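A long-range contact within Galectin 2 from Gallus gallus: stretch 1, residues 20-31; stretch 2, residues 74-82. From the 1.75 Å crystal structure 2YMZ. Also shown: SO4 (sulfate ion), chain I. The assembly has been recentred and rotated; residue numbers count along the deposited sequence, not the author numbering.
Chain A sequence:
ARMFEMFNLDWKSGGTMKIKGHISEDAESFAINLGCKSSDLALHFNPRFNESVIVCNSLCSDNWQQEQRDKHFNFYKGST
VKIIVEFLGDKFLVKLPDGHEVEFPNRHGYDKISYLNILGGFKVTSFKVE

Stretch 1, residues 20-31: KGHISEDAESFA
Stretch 2 74-82: NFYKGSTVK

This contact is an antiparallel pairing of two β-strand segments, extended at one end by two adjoining turns and backed by a small apolar cluster. The segment 20-23 runs against the segment 80-82, with an angle of 144° between their N-to-C directions and a closest axial approach of 4.6 Å. Lys20 faces Lys82 and His22 faces Thr80 as non-hydrogen-bonded pairs, their CA atoms 4.2 and 4.3 Å apart, whereas Gly21 and Val81 form the hydrogen-bonded pair between them, CA to CA 5.6 Å. Gly21 N donates to Val81 O at 2.9 Å, and Val81 N returns a bond to Gly21 O at 2.8 Å. Gly21 is almost fully extended (phi/psi -175/175). The ladder continues with Ile23 N to Ser79 O, 2.8 Å and nearly straight at 171°. The same carbonyls also receive CA-H...O contacts, as is usual in antiparallel sheets: Lys20 CA to Val81 O is 3.1 Å and Thr80 CA to Gly21 O is 3.2 Å.

Lys20, His22, Thr80 and Lys82 share one face of the sheet. Their polar side chains suit its exposed or partly exposed setting, and the lysines contribute aliphatic carbon to the packing, Lys20 CG lying 3.8 Å from Lys82 CB. His22 takes chi1 t with chi2 at 77°, which brings its CE1 to 3.1 Å from Gly78 O; Thr80 OG1 lies at the ring edge, 3.9 Å from His22 ND1.

Val81 (chi1 m) points to the other face, where Ile23 supplies the main apolar link. With chi1 m and chi2 t, Ile23 places CD1 3.8 Å from Val81 CG2 and 3.9 Å from Phe75 CD1. Phe75 (chi1 m) in turn receives the edge of Phe30 (chi1 p) on its ring face: the centroids are 5.7 Å apart, the planes lie at 88°, and Phe30 CZ is 4.2 Å from Phe75 CE1. All four side chains belong to buried residues.

Beyond the strands, a type I turn from Ser24 to Ala27 meets a type II turn from Tyr76 to Ser79. The first is closed by Ala27 N to Ser24 O at 3.1 Å; in the second, Ser79, chi1 p, donates from OG to Tyr76 O at 2.6 Å, a short bond that reinforces the turn. Gly78 adopts phi/psi 82/10, where a CB would be jammed against the preceding carbonyl and would also clash with Glu25 OE1, so glycine fits here. Its N makes two weak bonds, to Ile23 O at 2.9 Å and to Ser24 O at 3.3 Å.

Lys77, chi1 m and the rest t, stretches along the first turn, with CB 3.5 Å from Glu25 O and CE 3.0 Å from Ala27 O. Its NZ donates to a water at 2.8 Å, which donates to Asp26 O at 2.9 Å. A sulfate ion accepts from Glu25 N through O4 at 3.1 Å.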

ATOM      1  N   LYS A  20      -7.225   5.171   4.524  1.00 18.42           N
ATOM      2  CA  LYS A  20      -7.468   6.612   4.621  1.00 18.95           C
ATOM      3  C   LYS A  20      -6.783   7.242   3.515  1.00 17.07           C
ATOM      4  O   LYS A  20      -5.682   6.837   3.120  1.00 15.69           O
ATOM      5  CB  LYS A  20      -6.850   7.283   5.863  1.00 22.86           C
ATOM      6  CG  LYS A  20      -7.388   6.859   7.180  1.00 31.46           C
ATOM      7  CD  LYS A  20      -6.661   7.733   8.245  1.00 31.54           C
ATOM      8  CE  LYS A  20      -7.397   9.027   8.483  1.00 32.89           C
ATOM      9  NZ  LYS A  20      -6.919   9.632   9.800  1.00 29.18           N
ATOM     10  N   GLY A  21      -7.362   8.319   2.970  1.00 15.33           N
ATOM     11  CA  GLY A  21      -6.644   8.965   1.908  1.00 16.28           C
ATOM     12  C   GLY A  21      -7.331  10.222   1.457  1.00 16.97           C
ATOM     13  O   GLY A  21      -8.394  10.593   2.023  1.00 20.10           O
ATOM     14  N   HIS A  22      -6.656  10.908   0.550  1.00 16.87           N
ATOM     15  CA  HIS A  22      -7.123  12.209   0.047  1.00 17.14           C
ATOM     16  C   HIS A  22      -7.886  12.073  -1.302  1.00 16.92           C
ATOM     17  O   HIS A  22      -7.342  11.564  -2.273  1.00 18.44           O
ATOM     18  CB  HIS A  22      -5.904  13.094  -0.138  1.00 19.23           C
ATOM     19  CG  HIS A  22      -6.278  14.479  -0.586  1.00 26.74           C
ATOM     20  ND1 HIS A  22      -6.800  15.431   0.262  1.00 31.72           N
ATOM     21  CD2 HIS A  22      -6.269  15.031  -1.816  1.00 26.83           C
ATOM     22  CE1 HIS A  22      -7.080  16.527  -0.438  1.00 27.22           C
ATOM     23  NE2 HIS A  22      -6.775  16.306  -1.697  1.00 31.00           N
ATOM     24  N   ILE A  23      -9.106  12.614  -1.354  1.00 16.48           N
ATOM     25  CA  ILE A  23      -9.881  12.597  -2.622  1.00 17.26           C
ATOM     26  C   ILE A  23      -9.467  13.866  -3.348  1.00 19.95           C
ATOM     27  O   ILE A  23      -9.521  14.910  -2.774  1.00 19.05           O
ATOM     28  CB  ILE A  23     -11.381  12.615  -2.316  1.00 18.45           C
ATOM     29  CG1 ILE A  23     -11.764  11.282  -1.576  1.00 16.70           C
ATOM     30  CG2 ILE A  23     -12.219  12.711  -3.619  1.00 16.75           C
ATOM     31  CD1 ILE A  23     -13.166  11.271  -0.964  1.00 19.96           C
ATOM     32  N   SER A  24      -9.076  13.727  -4.608  1.00 23.02           N
ATOM     33  CA  SER A  24      -8.575  14.834  -5.436  1.00 24.86           C
ATOM     34  C   SER A  24      -9.685  15.908  -5.520  1.00 25.05           C
ATOM     35  O   SER A  24     -10.898  15.615  -5.544  1.00 21.96           O
ATOM     36  CB  SER A  24      -8.205  14.327  -6.856  1.00 30.09           C
ATOM     37  OG  SER A  24      -7.260  13.227  -6.820  1.00 35.48           O
ATOM     38  N   GLU A  25      -9.254  17.173  -5.596  1.00 26.55           N
ATOM     39  CA  GLU A  25     -10.187  18.291  -5.705  1.00 27.76           C
ATOM     40  C   GLU A  25     -10.996  18.158  -7.010  1.00 26.97           C
ATOM     41  O   GLU A  25     -12.170  18.567  -7.090  1.00 28.29           O
ATOM     42  CB  GLU A  25      -9.372  19.630  -5.679  1.00 35.62           C
ATOM     43  CG  GLU A  25     -10.235  20.855  -5.447  1.00 49.77           C
ATOM     44  CD  GLU A  25     -10.855  20.907  -4.048  1.00 57.96           C
ATOM     45  OE1 GLU A  25     -10.096  20.975  -3.045  1.00 64.10           O
ATOM     46  OE2 GLU A  25     -12.109  20.894  -3.948  1.00 62.92           O
ATOM     47  N   ASP A  26     -10.355  17.546  -7.999  1.00 25.68           N
ATOM     48  CA  ASP A  26     -10.943  17.324  -9.322  1.00 31.42           C
ATOM     49  C   ASP A  26     -11.451  15.898  -9.547  1.00 27.72           C
ATOM     50  O   ASP A  26     -11.821  15.573 -10.654  1.00 25.16           O
ATOM     51  CB  ASP A  26      -9.898  17.595 -10.403  1.00 36.72           C
ATOM     52  CG  ASP A  26      -9.509  19.041 -10.448  1.00 52.48           C
ATOM     53  OD1 ASP A  26     -10.400  19.904 -10.234  1.00 55.23           O
ATOM     54  OD2 ASP A  26      -8.313  19.331 -10.638  1.00 59.71           O
ATOM     55  N   ALA A  27     -11.518  15.069  -8.489  1.00 24.76           N
ATOM     56  CA  ALA A  27     -11.976  13.699  -8.670  1.00 25.19           C
ATOM     57  C   ALA A  27     -13.310  13.631  -9.304  1.00 24.47           C
ATOM     58  O   ALA A  27     -14.203  14.357  -8.873  1.00 25.13           O
ATOM     59  CB  ALA A  27     -12.068  12.946  -7.315  1.00 23.39           C
ATOM     60  N   GLU A  28     -13.525  12.653 -10.216  1.00 19.33           N
ATOM     61  CA  GLU A  28     -14.889  12.310 -10.537  1.00 21.25           C
ATOM     62  C   GLU A  28     -15.247  10.989  -9.899  1.00 17.23           C
ATOM     63  O   GLU A  28     -16.377  10.723  -9.793  1.00 17.07           O
ATOM     64  CB  GLU A  28     -15.185  12.162 -12.047  1.00 26.24           C
ATOM     65  CG  GLU A  28     -15.309  13.560 -12.708  1.00 33.35           C
ATOM     66  CD  GLU A  28     -15.865  13.546 -14.136  1.00 39.07           C
ATOM     67  OE1 GLU A  28     -16.387  12.499 -14.659  1.00 34.06           O
ATOM     68  OE2 GLU A  28     -15.787  14.644 -14.755  1.00 41.78           O
ATOM     69  N   SER A  29     -14.245  10.139  -9.576  1.00 18.38           N
ATOM     70  CA  SER A  29     -14.603   8.890  -8.891  1.00 16.48           C
ATOM     71  C   SER A  29     -13.308   8.254  -8.360  1.00 17.27           C
ATOM     72  O   SER A  29     -12.231   8.721  -8.681  1.00 18.16           O
ATOM     73  CB  SER A  29     -15.259   7.907  -9.886  1.00 20.44           C
ATOM     74  OG  SER A  29     -14.301   7.384 -10.741  1.00 24.28           O
ATOM     75  N   PHE A  30     -13.425   7.223  -7.507  1.00 17.12           N
ATOM     76  CA  PHE A  30     -12.222   6.468  -7.170  1.00 18.00           C
ATOM     77  C   PHE A  30     -12.753   5.042  -6.906  1.00 16.21           C
ATOM     78  O   PHE A  30     -13.957   4.832  -6.779  1.00 15.96           O
ATOM     79  CB  PHE A  30     -11.462   7.072  -5.962  1.00 18.15           C
ATOM     80  CG  PHE A  30     -12.242   7.052  -4.659  1.00 17.29           C
ATOM     81  CD1 PHE A  30     -12.120   5.963  -3.747  1.00 20.12           C
ATOM     82  CD2 PHE A  30     -12.993   8.179  -4.295  1.00 20.88           C
ATOM     83  CE1 PHE A  30     -12.748   6.037  -2.508  1.00 22.64           C
ATOM     84  CE2 PHE A  30     -13.663   8.207  -3.106  1.00 19.97           C
ATOM     85  CZ  PHE A  30     -13.557   7.128  -2.200  1.00 21.21           C
ATOM     86  N   ALA A  31     -11.846   4.044  -6.851  1.00 16.20           N
ATOM     87  CA  ALA A  31     -12.357   2.707  -6.598  1.00 15.60           C
ATOM     88  C   ALA A  31     -11.331   1.952  -5.712  1.00 14.19           C
ATOM     89  O   ALA A  31     -10.131   2.151  -5.825  1.00 16.14           O
ATOM     90  CB  ALA A  31     -12.541   1.932  -7.890  1.00 16.51           C
ATOM     91  N   ASN A  74     -21.913  10.752   1.000  1.00 26.56           N
ATOM     92  CA  ASN A  74     -21.382  11.890   1.752  1.00 33.86           C
ATOM     93  C   ASN A  74     -19.875  11.845   1.588  1.00 29.83           C
ATOM     94  O   ASN A  74     -19.121  11.610   2.568  1.00 34.52           O
ATOM     95  CB  ASN A  74     -21.688  11.769   3.254  1.00 28.99           C
ATOM     96  CG  ASN A  74     -23.039  12.370   3.628  1.00 37.51           C
ATOM     97  OD1 ASN A  74     -23.496  13.319   3.015  1.00 41.15           O
ATOM     98  ND2 ASN A  74     -23.712  11.757   4.584  1.00 39.67           N
ATOM     99  N   PHE A  75     -19.446  12.035   0.361  1.00 23.02           N
ATOM    100  CA  PHE A  75     -18.026  12.114   0.102  1.00 21.67           C
ATOM    101  C   PHE A  75     -17.879  13.449  -0.459  1.00 19.33           C
ATOM    102  O   PHE A  75     -18.770  13.955  -1.168  1.00 21.80           O
ATOM    103  CB  PHE A  75     -17.539  11.061  -0.909  1.00 19.65           C
ATOM    104  CG  PHE A  75     -17.349   9.646  -0.339  1.00 22.64           C
ATOM    105  CD1 PHE A  75     -16.286   9.384   0.521  1.00 23.82           C
ATOM    106  CD2 PHE A  75     -18.223   8.620  -0.662  1.00 23.59           C
ATOM    107  CE1 PHE A  75     -16.065   8.072   1.031  1.00 25.70           C
ATOM    108  CE2 PHE A  75     -18.033   7.300  -0.145  1.00 24.26           C
ATOM    109  CZ  PHE A  75     -16.941   7.034   0.673  1.00 24.41           C
ATOM    110  N   TYR A  76     -16.734  14.027  -0.245  1.00 20.62           N
ATOM    111  CA  TYR A  76     -16.464  15.387  -0.712  1.00 20.90           C
ATOM    112  C   TYR A  76     -15.172  15.491  -1.422  1.00 19.24           C
ATOM    113  O   TYR A  76     -14.123  15.028  -0.932  1.00 21.00           O
ATOM    114  CB  TYR A  76     -16.437  16.340   0.529  1.00 24.32           C
ATOM    115  CG  TYR A  76     -17.736  16.204   1.257  1.00 25.57           C
ATOM    116  CD1 TYR A  76     -18.832  16.977   0.907  1.00 29.39           C
ATOM    117  CD2 TYR A  76     -17.912  15.232   2.237  1.00 28.32           C
ATOM    118  CE1 TYR A  76     -20.035  16.830   1.537  1.00 29.34           C
ATOM    119  CE2 TYR A  76     -19.113  15.049   2.837  1.00 28.00           C
ATOM    120  CZ  TYR A  76     -20.162  15.852   2.504  1.00 28.82           C
ATOM    121  OH  TYR A  76     -21.357  15.629   3.133  1.00 32.61           O
ATOM    122  N   LYS A  77     -15.152  16.186  -2.558  1.00 18.72           N
ATOM    123  CA  LYS A  77     -13.888  16.320  -3.283  1.00 18.33           C
ATOM    124  C   LYS A  77     -12.915  17.173  -2.503  1.00 24.39           C
ATOM    125  O   LYS A  77     -13.344  18.103  -1.789  1.00 23.28           O
ATOM    126  CB  LYS A  77     -14.114  16.978  -4.667  1.00 21.13           C
ATOM    127  CG  LYS A  77     -15.010  16.103  -5.557  1.00 19.72           C
ATOM    128  CD  LYS A  77     -15.259  16.802  -6.908  1.00 20.80           C
ATOM    129  CE  LYS A  77     -16.359  16.059  -7.661  1.00 23.46           C
ATOM    130  NZ  LYS A  77     -16.522  16.634  -9.072  1.00 27.92           N
ATOM    131  N   GLY A  78     -11.632  16.832  -2.572  1.00 23.53           N
ATOM    132  CA  GLY A  78     -10.630  17.598  -1.817  1.00 26.18           C
ATOM    133  C   GLY A  78     -10.464  17.238  -0.338  1.00 31.09           C
ATOM    134  O   GLY A  78      -9.719  17.929   0.354  1.00 37.68           O
ATOM    135  N   SER A  79     -11.055  16.140   0.148  1.00 20.92           N
ATOM    136  CA  SER A  79     -11.094  15.932   1.591  1.00 19.77           C
ATOM    137  C   SER A  79     -10.246  14.706   1.892  1.00 19.64           C
ATOM    138  O   SER A  79      -9.959  13.878   0.943  1.00 19.69           O
ATOM    139  CB  SER A  79     -12.530  15.620   2.062  1.00 17.79           C
ATOM    140  OG  SER A  79     -13.098  14.407   1.429  1.00 18.71           O
ATOM    141  N   THR A  80      -9.977  14.491   3.166  1.00 17.26           N
ATOM    142  CA  THR A  80      -9.273  13.237   3.588  1.00 19.24           C
ATOM    143  C   THR A  80     -10.312  12.399   4.264  1.00 19.98           C
ATOM    144  O   THR A  80     -11.120  12.958   5.018  1.00 21.59           O
ATOM    145  CB  THR A  80      -8.173  13.553   4.600  1.00 21.35           C
ATOM    146  OG1 THR A  80      -7.131  14.198   3.904  1.00 23.80           O
ATOM    147  CG2 THR A  80      -7.572  12.262   5.277  1.00 24.56           C
ATOM    148  N   VAL A  81     -10.425  11.117   3.894  1.00 18.10           N
ATOM    149  CA  VAL A  81     -11.508  10.274   4.410  1.00 20.64           C
ATOM    150  C   VAL A  81     -10.962   8.938   4.845  1.00 21.70           C
ATOM    151  O   VAL A  81      -9.934   8.493   4.317  1.00 20.61           O
ATOM    152  CB  VAL A  81     -12.624   9.952   3.399  1.00 24.26           C
ATOM    153  CG1 VAL A  81     -13.391  11.208   3.094  1.00 34.04           C
ATOM    154  CG2 VAL A  81     -12.125   9.291   2.109  1.00 22.83           C
ATOM    155  N   LYS A  82     -11.653   8.327   5.818  1.00 20.82           N
ATOM    156  CA  LYS A  82     -11.294   7.015   6.280  1.00 21.11           C
ATOM    157  C   LYS A  82     -12.391   6.038   5.885  1.00 19.27           C
ATOM    158  O   LYS A  82     -13.556   6.305   6.163  1.00 21.11           O
ATOM    159  CB  LYS A  82     -11.153   6.991   7.790  1.00 21.29           C
ATOM    160  CG  LYS A  82     -10.867   5.546   8.253  1.00 23.53           C
ATOM    161  CD  LYS A  82     -10.382   5.520   9.702  1.00 24.52           C
ATOM    162  CE  LYS A  82     -11.544   5.795  10.644  1.00 35.61           C
ATOM    163  NZ  LYS A  82     -10.982   5.827  12.030  1.00 43.53           N
TER
HETATM  164  S   SO4 I1132      -5.181  17.052  -5.602  1.00 75.21           S
HETATM  165  O1  SO4 I1132      -3.969  17.885  -5.433  1.00 73.81           O
HETATM  166  O2  SO4 I1132      -4.892  15.725  -4.983  1.00 81.86           O
HETATM  167  O3  SO4 I1132      -5.479  16.842  -7.041  1.00 74.51           O
HETATM  168  O4  SO4 I1132      -6.319  17.739  -4.939  1.00 55.45           O
HETATM  169  O   HOH W   1     -14.415  16.760 -10.956  1.00 41.43           O